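Local coordinates for protein intracellular exo-alpha-(1->5)-L-arabinofuranosidase (Bifidobacterium longum, PDB 2Y2W) that cleaves terminal alpha-(1->5)-arabinofuranosyl bonds of arabinans and also acts on wheat arabinoxylan, as a family 51 glycoside hydrolase contributing to breakdown of the plant cell wall, at residues Leu71-Tyr76 against Ser372-Glu377; Gly91-Val96 against Gly423-Gln428; Thr54-Val59 against His398-Arg403. One frame throughout, in Å; residues are numbered along the deposited sequence.

Contact 1 (Leu71-Tyr76 against Ser372-Glu377); sequences LGRCVY and SPHLLE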
# COMPACT_ATOMS: atom_id res chain seq x y z
N LEU D 71 -9.58 12.65 21.67
CA LEU D 71 -8.55 12.39 22.66
C LEU D 71 -9.14 12.73 24.01
O LEU D 71 -9.77 13.78 24.16
CB LEU D 71 -7.34 13.28 22.38
CG LEU D 71 -5.98 13.09 23.06
CD1 LEU D 71 -5.01 14.10 22.49
CD2 LEU D 71 -6.02 13.22 24.58
N GLY D 72 -8.94 11.85 24.98
CA GLY D 72 -9.38 12.08 26.35
C GLY D 72 -10.81 12.56 26.43
O GLY D 72 -11.73 11.82 26.07
N ARG D 73 -10.99 13.81 26.86
CA ARG D 73 -12.32 14.38 27.06
C ARG D 73 -12.55 15.67 26.25
O ARG D 73 -13.38 16.51 26.62
CB ARG D 73 -12.59 14.62 28.55
CG ARG D 73 -12.72 13.34 29.37
CD ARG D 73 -12.89 13.61 30.86
NE ARG D 73 -14.15 14.28 31.18
CZ ARG D 73 -14.25 15.48 31.74
NH1 ARG D 73 -13.17 16.17 32.07
NH2 ARG D 73 -15.45 16.00 31.98
N CYS D 74 -11.82 15.81 25.15
CA CYS D 74 -11.98 16.96 24.25
C CYS D 74 -13.33 16.91 23.53
O CYS D 74 -13.99 17.93 23.37
CB CYS D 74 -10.84 17.05 23.24
SG CYS D 74 -10.90 18.52 22.16
N VAL D 75 -13.73 15.70 23.12
CA VAL D 75 -15.02 15.49 22.47
C VAL D 75 -16.07 15.06 23.50
O VAL D 75 -17.07 15.75 23.71
CB VAL D 75 -14.92 14.45 21.33
CG1 VAL D 75 -16.30 14.09 20.80
CG2 VAL D 75 -14.06 14.97 20.20
N TYR D 76 -15.83 13.91 24.13
CA TYR D 76 -16.77 13.36 25.09
C TYR D 76 -16.52 13.92 26.48
O TYR D 76 -15.47 13.70 27.07
CB TYR D 76 -16.70 11.83 25.08
CG TYR D 76 -16.90 11.23 23.70
CD1 TYR D 76 -18.16 11.21 23.10
CD2 TYR D 76 -15.82 10.70 22.98
CE1 TYR D 76 -18.34 10.67 21.84
CE2 TYR D 76 -15.99 10.17 21.71
CZ TYR D 76 -17.26 10.15 21.15
OH TYR D 76 -17.46 9.63 19.89
N SER D 372 -13.44 7.78 27.14
CA SER D 372 -13.20 9.19 27.50
C SER D 372 -12.61 9.40 28.91
O SER D 372 -13.26 9.98 29.78
CB SER D 372 -14.47 10.03 27.31
OG SER D 372 -15.56 9.51 28.06
N PRO D 373 -11.36 8.94 29.12
CA PRO D 373 -10.69 9.14 30.40
C PRO D 373 -10.08 10.53 30.50
O PRO D 373 -10.03 11.26 29.51
CB PRO D 373 -9.59 8.08 30.38
CG PRO D 373 -9.26 7.89 28.96
CD PRO D 373 -10.49 8.23 28.16
N HIS D 374 -9.63 10.90 31.70
CA HIS D 374 -8.94 12.16 31.91
C HIS D 374 -7.48 12.06 31.45
O HIS D 374 -6.62 11.56 32.17
CB HIS D 374 -9.02 12.58 33.38
CG HIS D 374 -10.40 12.92 33.83
ND1 HIS D 374 -10.84 14.22 34.00
CD2 HIS D 374 -11.46 12.13 34.14
CE1 HIS D 374 -12.10 14.22 34.40
NE2 HIS D 374 -12.50 12.96 34.49
N LEU D 375 -7.24 12.52 30.22
CA LEU D 375 -5.91 12.47 29.61
C LEU D 375 -5.45 13.86 29.19
O LEU D 375 -6.23 14.62 28.62
CB LEU D 375 -5.90 11.54 28.39
CG LEU D 375 -6.10 10.03 28.57
CD1 LEU D 375 -6.38 9.38 27.22
CD2 LEU D 375 -4.90 9.38 29.24
N LEU D 376 -4.19 14.16 29.47
CA LEU D 376 -3.55 15.42 29.06
C LEU D 376 -4.29 16.67 29.56
O LEU D 376 -4.36 17.68 28.86
CB LEU D 376 -3.40 15.48 27.53
CG LEU D 376 -2.19 14.84 26.85
CD1 LEU D 376 -2.14 13.32 27.00
CD2 LEU D 376 -2.18 15.23 25.37
N GLU D 377 -4.83 16.59 30.78
CA GLU D 377 -5.60 17.70 31.34
C GLU D 377 -4.71 18.63 32.16
O GLU D 377 -4.88 18.77 33.38
CB GLU D 377 -6.79 17.18 32.16
CG GLU D 377 -7.90 16.57 31.32
CD GLU D 377 -9.19 16.34 32.09
OE1 GLU D 377 -9.24 16.65 33.31
OE2 GLU D 377 -10.15 15.82 31.49
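The imidazole of His374 carries Arg73 CD over the centre of one face, 3.6 Å from the ring centroid, a CH-pi contact almost on the ring normal, while Glu377 OE1 lies in plane at its edge. The Arg73 guanidinium in turn has His374 CE1 over one face, the two planes 29° apart, and Glu377 at its edge. A bend at chi3 (66°) swings Arg73 NE round. Its NH1 forms a salt bridge with Glu377 OE2 at 3.1 Å, meeting that oxygen on its syn side. The other oxygen, OE1, takes a nearly straight hydrogen bond of 3.0 Å from His374 ND1. Nearer the backbone, Gly72 sits in a type II' turn from Leu71 to Cys74, its CA 3.3 Å from Pro373 O. Leu71 CD2 packs against Leu375 CB, and CD1 meets Leu376 CD2; Leu71 also lies against Gln409 and Leu376 against Trp344, both probably important for substrate recognition. Arg73 NH2 and His374 NE2 are bonded outside the segments, to Ala419 O and Glu421. Glu377, with these two partners, helps fix the turn of both groups, and its charge would probably offset that of the guanidinium and polarise the imidazole between two acids.

Contact 2 (Gly91-Val96 against Gly423-Gln428); sequences GFRQDV and GPAWRQ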
# COMPACT_ATOMS: atom_id res chain seq x y z
N GLY D 91 -27.03 17.40 21.67
CA GLY D 91 -26.22 16.96 22.80
C GLY D 91 -24.91 17.71 22.96
O GLY D 91 -24.00 17.24 23.65
N PHE D 92 -24.80 18.88 22.32
CA PHE D 92 -23.62 19.73 22.48
C PHE D 92 -23.80 20.66 23.68
O PHE D 92 -24.86 21.25 23.86
CB PHE D 92 -23.34 20.56 21.22
CG PHE D 92 -23.29 19.75 19.95
CD1 PHE D 92 -22.53 18.59 19.87
CD2 PHE D 92 -23.98 20.18 18.82
CE1 PHE D 92 -22.49 17.85 18.69
CE2 PHE D 92 -23.94 19.45 17.63
CZ PHE D 92 -23.19 18.28 17.57
N ARG D 93 -22.74 20.78 24.48
CA ARG D 93 -22.76 21.66 25.64
C ARG D 93 -22.75 23.12 25.21
O ARG D 93 -21.84 23.56 24.50
CB ARG D 93 -21.56 21.38 26.55
CG ARG D 93 -21.75 20.21 27.50
CD ARG D 93 -20.50 19.94 28.33
NE ARG D 93 -20.26 20.96 29.35
CZ ARG D 93 -19.52 20.79 30.44
NH1 ARG D 93 -18.94 19.62 30.68
NH2 ARG D 93 -19.37 21.78 31.30
N GLN D 94 -23.76 23.87 25.64
CA GLN D 94 -23.87 25.28 25.28
C GLN D 94 -22.86 26.15 26.03
O GLN D 94 -22.35 27.12 25.47
CB GLN D 94 -25.30 25.81 25.50
CG GLN D 94 -25.60 27.15 24.81
CD GLN D 94 -25.36 27.13 23.30
OE1 GLN D 94 -25.98 26.35 22.57
NE2 GLN D 94 -24.47 27.99 22.83
N ASP D 95 -22.58 25.80 27.28
CA ASP D 95 -21.61 26.55 28.08
C ASP D 95 -20.21 26.51 27.46
O ASP D 95 -19.47 27.50 27.51
CB ASP D 95 -21.59 26.08 29.55
CG ASP D 95 -21.27 24.59 29.71
OD1 ASP D 95 -21.14 23.87 28.69
OD2 ASP D 95 -21.16 24.15 30.87
N VAL D 96 -19.88 25.37 26.85
CA VAL D 96 -18.62 25.20 26.13
C VAL D 96 -18.64 26.02 24.84
O VAL D 96 -17.68 26.74 24.54
CB VAL D 96 -18.32 23.70 25.87
CG1 VAL D 96 -17.18 23.53 24.87
CG2 VAL D 96 -17.98 23.00 27.17
N GLY D 423 -21.21 19.62 35.23
CA GLY D 423 -20.98 20.88 35.93
C GLY D 423 -20.50 22.01 35.04
O GLY D 423 -20.78 22.01 33.84
N PRO D 424 -19.76 22.98 35.62
CA PRO D 424 -19.42 24.21 34.93
C PRO D 424 -18.28 24.06 33.92
O PRO D 424 -17.55 23.07 33.93
CB PRO D 424 -18.98 25.13 36.07
CG PRO D 424 -18.38 24.20 37.07
CD PRO D 424 -19.15 22.91 36.96
N ALA D 425 -18.17 25.06 33.04
CA ALA D 425 -17.01 25.21 32.17
C ALA D 425 -16.33 26.52 32.54
O ALA D 425 -17.01 27.52 32.80
CB ALA D 425 -17.43 25.21 30.72
N TRP D 426 -15.01 26.51 32.58
CA TRP D 426 -14.25 27.68 33.02
C TRP D 426 -13.02 27.96 32.16
O TRP D 426 -12.55 27.08 31.43
CB TRP D 426 -13.87 27.55 34.51
CG TRP D 426 -13.15 26.27 34.87
CD1 TRP D 426 -13.72 25.08 35.22
CD2 TRP D 426 -11.73 26.07 34.94
NE1 TRP D 426 -12.76 24.15 35.49
CE2 TRP D 426 -11.52 24.73 35.33
CE3 TRP D 426 -10.62 26.88 34.71
CZ2 TRP D 426 -10.25 24.18 35.49
CZ3 TRP D 426 -9.35 26.34 34.87
CH2 TRP D 426 -9.17 25.00 35.25
N ARG D 427 -12.52 29.18 32.27
CA ARG D 427 -11.38 29.64 31.48
C ARG D 427 -10.07 29.38 32.21
O ARG D 427 -9.95 29.69 33.40
CB ARG D 427 -11.50 31.14 31.19
CG ARG D 427 -12.80 31.57 30.55
CD ARG D 427 -13.07 33.05 30.82
NE ARG D 427 -14.40 33.46 30.36
CZ ARG D 427 -15.52 33.30 31.06
NH1 ARG D 427 -15.50 32.74 32.26
NH2 ARG D 427 -16.68 33.71 30.55
N GLN D 428 -9.11 28.81 31.50
CA GLN D 428 -7.76 28.65 32.02
C GLN D 428 -7.01 29.95 31.80
O GLN D 428 -7.52 30.86 31.14
CB GLN D 428 -7.03 27.49 31.34
CG GLN D 428 -7.62 26.13 31.66
CD GLN D 428 -6.55 25.10 31.99
OE1 GLN D 428 -5.77 25.29 32.92
NE2 GLN D 428 -6.53 24.01 31.24
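Arg93, at the N-cap of helix 94-103, and Asp95 in its first turn face the backbone that runs from Gly423 into strand 425-427, with Val96 and Ala425 the nearest pair of CA atoms at 6.3 Å. The side chain of Arg93 bends at chi3 (72°), which turns NE to where it can donate to Asp95 OD1. The grip on the carboxylate is side-on and two-pronged: Arg93 NE donates to Asp95 OD1 at 3.1 Å, on the syn lone pair, and NH2 donates to OD2 at 3.0 Å, on the syn side but 25° out of the carboxylate plane. Both acid oxygens stay close to the guanidinium plane, and the edge of the guanidinium meets the Pro424-Ala425 backbone. Asp95 CG sits between its backbone N and carbonyl carbon (chi1 58°), on the side of Arg93. Helix 94-103 follows the first strand of the (beta/alpha)8 barrel and leads into the second, 107-110, whereas strand 425-427 forms a two-stranded antiparallel hairpin with 417-419 beyond the last barrel strand, so the contact sets the hairpin against the start of a barrel helix. Across the interface Arg93 NH2 comes to 2.9 Å from Gly423 O, but at an angle too poor for a hydrogen bond; that carbonyl is bonded instead to His84. Ala425 CB lies beside the ion pair, 3.9 Å from Asp95 OD2 and 4.0 Å from Arg93 NH2, and also touches Val96 CG2 at 4.2 Å. The remaining nitrogen of the guanidinium, NH1, is held by a salt bridge to Glu81 and a hydrogen bond to Glu420 O, which helps fix the rotation of the whole group.

Contact 3 (Thr54-Val59 against His398-Arg403); sequences TPVADV and HCDRVR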
# COMPACT_ATOMS: atom_id res chain seq x y z
N THR D 54 4.53 50.14 5.96
CA THR D 54 5.34 48.91 5.71
C THR D 54 5.12 47.78 6.73
O THR D 54 5.97 47.53 7.60
CB THR D 54 6.86 49.14 5.36
OG1 THR D 54 7.63 49.37 6.54
CG2 THR D 54 7.04 50.29 4.35
N PRO D 55 3.97 47.09 6.62
CA PRO D 55 3.58 46.03 7.55
C PRO D 55 4.13 44.66 7.16
O PRO D 55 4.74 44.51 6.10
CB PRO D 55 2.04 46.02 7.43
CG PRO D 55 1.70 46.89 6.24
CD PRO D 55 2.97 47.25 5.55
N VAL D 56 3.91 43.68 8.04
CA VAL D 56 4.25 42.29 7.76
C VAL D 56 3.25 41.74 6.74
O VAL D 56 3.64 41.28 5.66
CB VAL D 56 4.25 41.42 9.05
CG1 VAL D 56 4.67 39.99 8.74
CG2 VAL D 56 5.18 42.03 10.10
N ALA D 57 1.96 41.82 7.08
CA ALA D 57 0.86 41.30 6.26
C ALA D 57 -0.49 41.66 6.86
O ALA D 57 -0.57 42.12 8.00
CB ALA D 57 0.97 39.79 6.13
N ASP D 58 -1.55 41.46 6.08
CA ASP D 58 -2.91 41.48 6.61
C ASP D 58 -3.10 40.24 7.47
O ASP D 58 -2.71 39.14 7.07
CB ASP D 58 -3.94 41.51 5.48
CG ASP D 58 -3.89 40.27 4.60
OD1 ASP D 58 -2.79 39.92 4.12
OD2 ASP D 58 -4.95 39.64 4.39
N VAL D 59 -3.67 40.41 8.66
CA VAL D 59 -3.83 39.29 9.59
C VAL D 59 -4.88 38.29 9.09
O VAL D 59 -6.04 38.65 8.91
CB VAL D 59 -4.12 39.76 11.05
CG1 VAL D 59 -5.26 40.78 11.09
CG2 VAL D 59 -4.42 38.57 11.96
N HIS D 398 4.95 36.99 12.05
CA HIS D 398 5.28 36.21 10.85
C HIS D 398 4.04 35.69 10.13
O HIS D 398 4.09 34.65 9.46
CB HIS D 398 6.24 35.06 11.20
CG HIS D 398 7.57 35.52 11.70
ND1 HIS D 398 8.58 35.93 10.86
CD2 HIS D 398 8.06 35.63 12.96
CE1 HIS D 398 9.64 36.28 11.57
NE2 HIS D 398 9.35 36.10 12.85
N CYS D 399 2.93 36.41 10.25
CA CYS D 399 1.67 35.99 9.62
C CYS D 399 1.64 36.30 8.12
O CYS D 399 0.59 36.23 7.48
CB CYS D 399 0.45 36.57 10.35
SG CYS D 399 0.08 38.31 10.03
N ASP D 400 2.80 36.63 7.56
CA ASP D 400 2.95 36.80 6.12
C ASP D 400 3.17 35.45 5.45
O ASP D 400 2.82 35.26 4.28
CB ASP D 400 4.12 37.74 5.80
CG ASP D 400 5.46 37.26 6.37
OD1 ASP D 400 5.50 36.84 7.55
OD2 ASP D 400 6.47 37.31 5.64
N ARG D 401 3.75 34.52 6.20
CA ARG D 401 4.01 33.18 5.70
C ARG D 401 3.20 32.14 6.47
O ARG D 401 2.88 31.08 5.94
CB ARG D 401 5.51 32.86 5.76
CG ARG D 401 5.95 31.73 4.85
CD ARG D 401 5.80 32.11 3.38
NE ARG D 401 6.01 30.97 2.49
CZ ARG D 401 7.21 30.55 2.07
NH1 ARG D 401 8.31 31.19 2.45
NH2 ARG D 401 7.29 29.50 1.27
N VAL D 402 2.89 32.45 7.73
CA VAL D 402 2.01 31.61 8.53
C VAL D 402 0.59 32.15 8.42
O VAL D 402 0.19 33.07 9.13
CB VAL D 402 2.46 31.54 10.02
CG1 VAL D 402 1.52 30.65 10.83
CG2 VAL D 402 3.89 31.03 10.12
N ARG D 403 -0.17 31.57 7.49
CA ARG D 403 -1.53 32.03 7.22
C ARG D 403 -2.59 31.22 7.98
O ARG D 403 -3.79 31.48 7.86
CB ARG D 403 -1.81 32.03 5.72
CG ARG D 403 -0.84 32.88 4.88
CD ARG D 403 -0.91 34.37 5.21
NE ARG D 403 -2.25 34.92 5.04
CZ ARG D 403 -2.57 36.20 5.23
NH1 ARG D 403 -1.65 37.08 5.60
NH2 ARG D 403 -3.83 36.60 5.06
O HOH W 1 6.59 40.68 5.82
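A surface contact held chiefly by an arginine-to-carbonyl bond and a weaker salt bridge joins Thr54-Val59, with a short, weakly bonded strand at 57-58 in the C-terminal beta-sheet domain, to the turn at His398-Arg401 and the first residues of the last barrel strand. Arg403 carries it. Its chain folds back at chi2 and chi3 (-64° and -57°), which place CD and NE; NH1 then donates to Asp58 O at 2.7 Å, nearly along the C=O axis. The same nitrogen donates to Cys399 O at 3.0 Å, tying the arginine to its own segment. Weaker, longer bonds run to the Asp58 carboxylate, with NH2 to OD2 at 3.3 Å forming the ion pair; the two planes are 32° apart. In this (beta/alpha)8 barrel with an appended beta domain, strand 57-58 pairs with 444-456, so the contact spans the seam between the two. An alanine in place of Arg403 would probably leave Asp58 without its ionic mate and the carbonyls of Asp58 and Cys399 without this shared donor. Farther along, Ala57 CB packs 3.6 Å from Asp400 CA, and Val56 CG1 lies 3.5 Å from Asp400 OD1. A water donates to Val56 O at 3.0 Å and, weakly, to Asp400 OD2.

How the contacts relate
From the N terminus, contact 3 opens first, at 54-59 in the beta-sheet domain, and closes at 398-403, at the start of the last barrel strand. Residues 71-76 open contact 1, which closes at 372-377 and is therefore nested inside the loop of contact 3. Contact 2 runs from 91-96 to 423-428, beyond both other closures, and crosses each. Contacts 1 and 2, centres 14 Å apart, share one side of the chain's centre: contact 1 joins the turn after the first barrel strand to the loop between helices 347-357 and 382-397, contact 2 the start of helix 94-103 to the hairpin after the last barrel strand. Contact 3, opposite, joins barrel and beta domain.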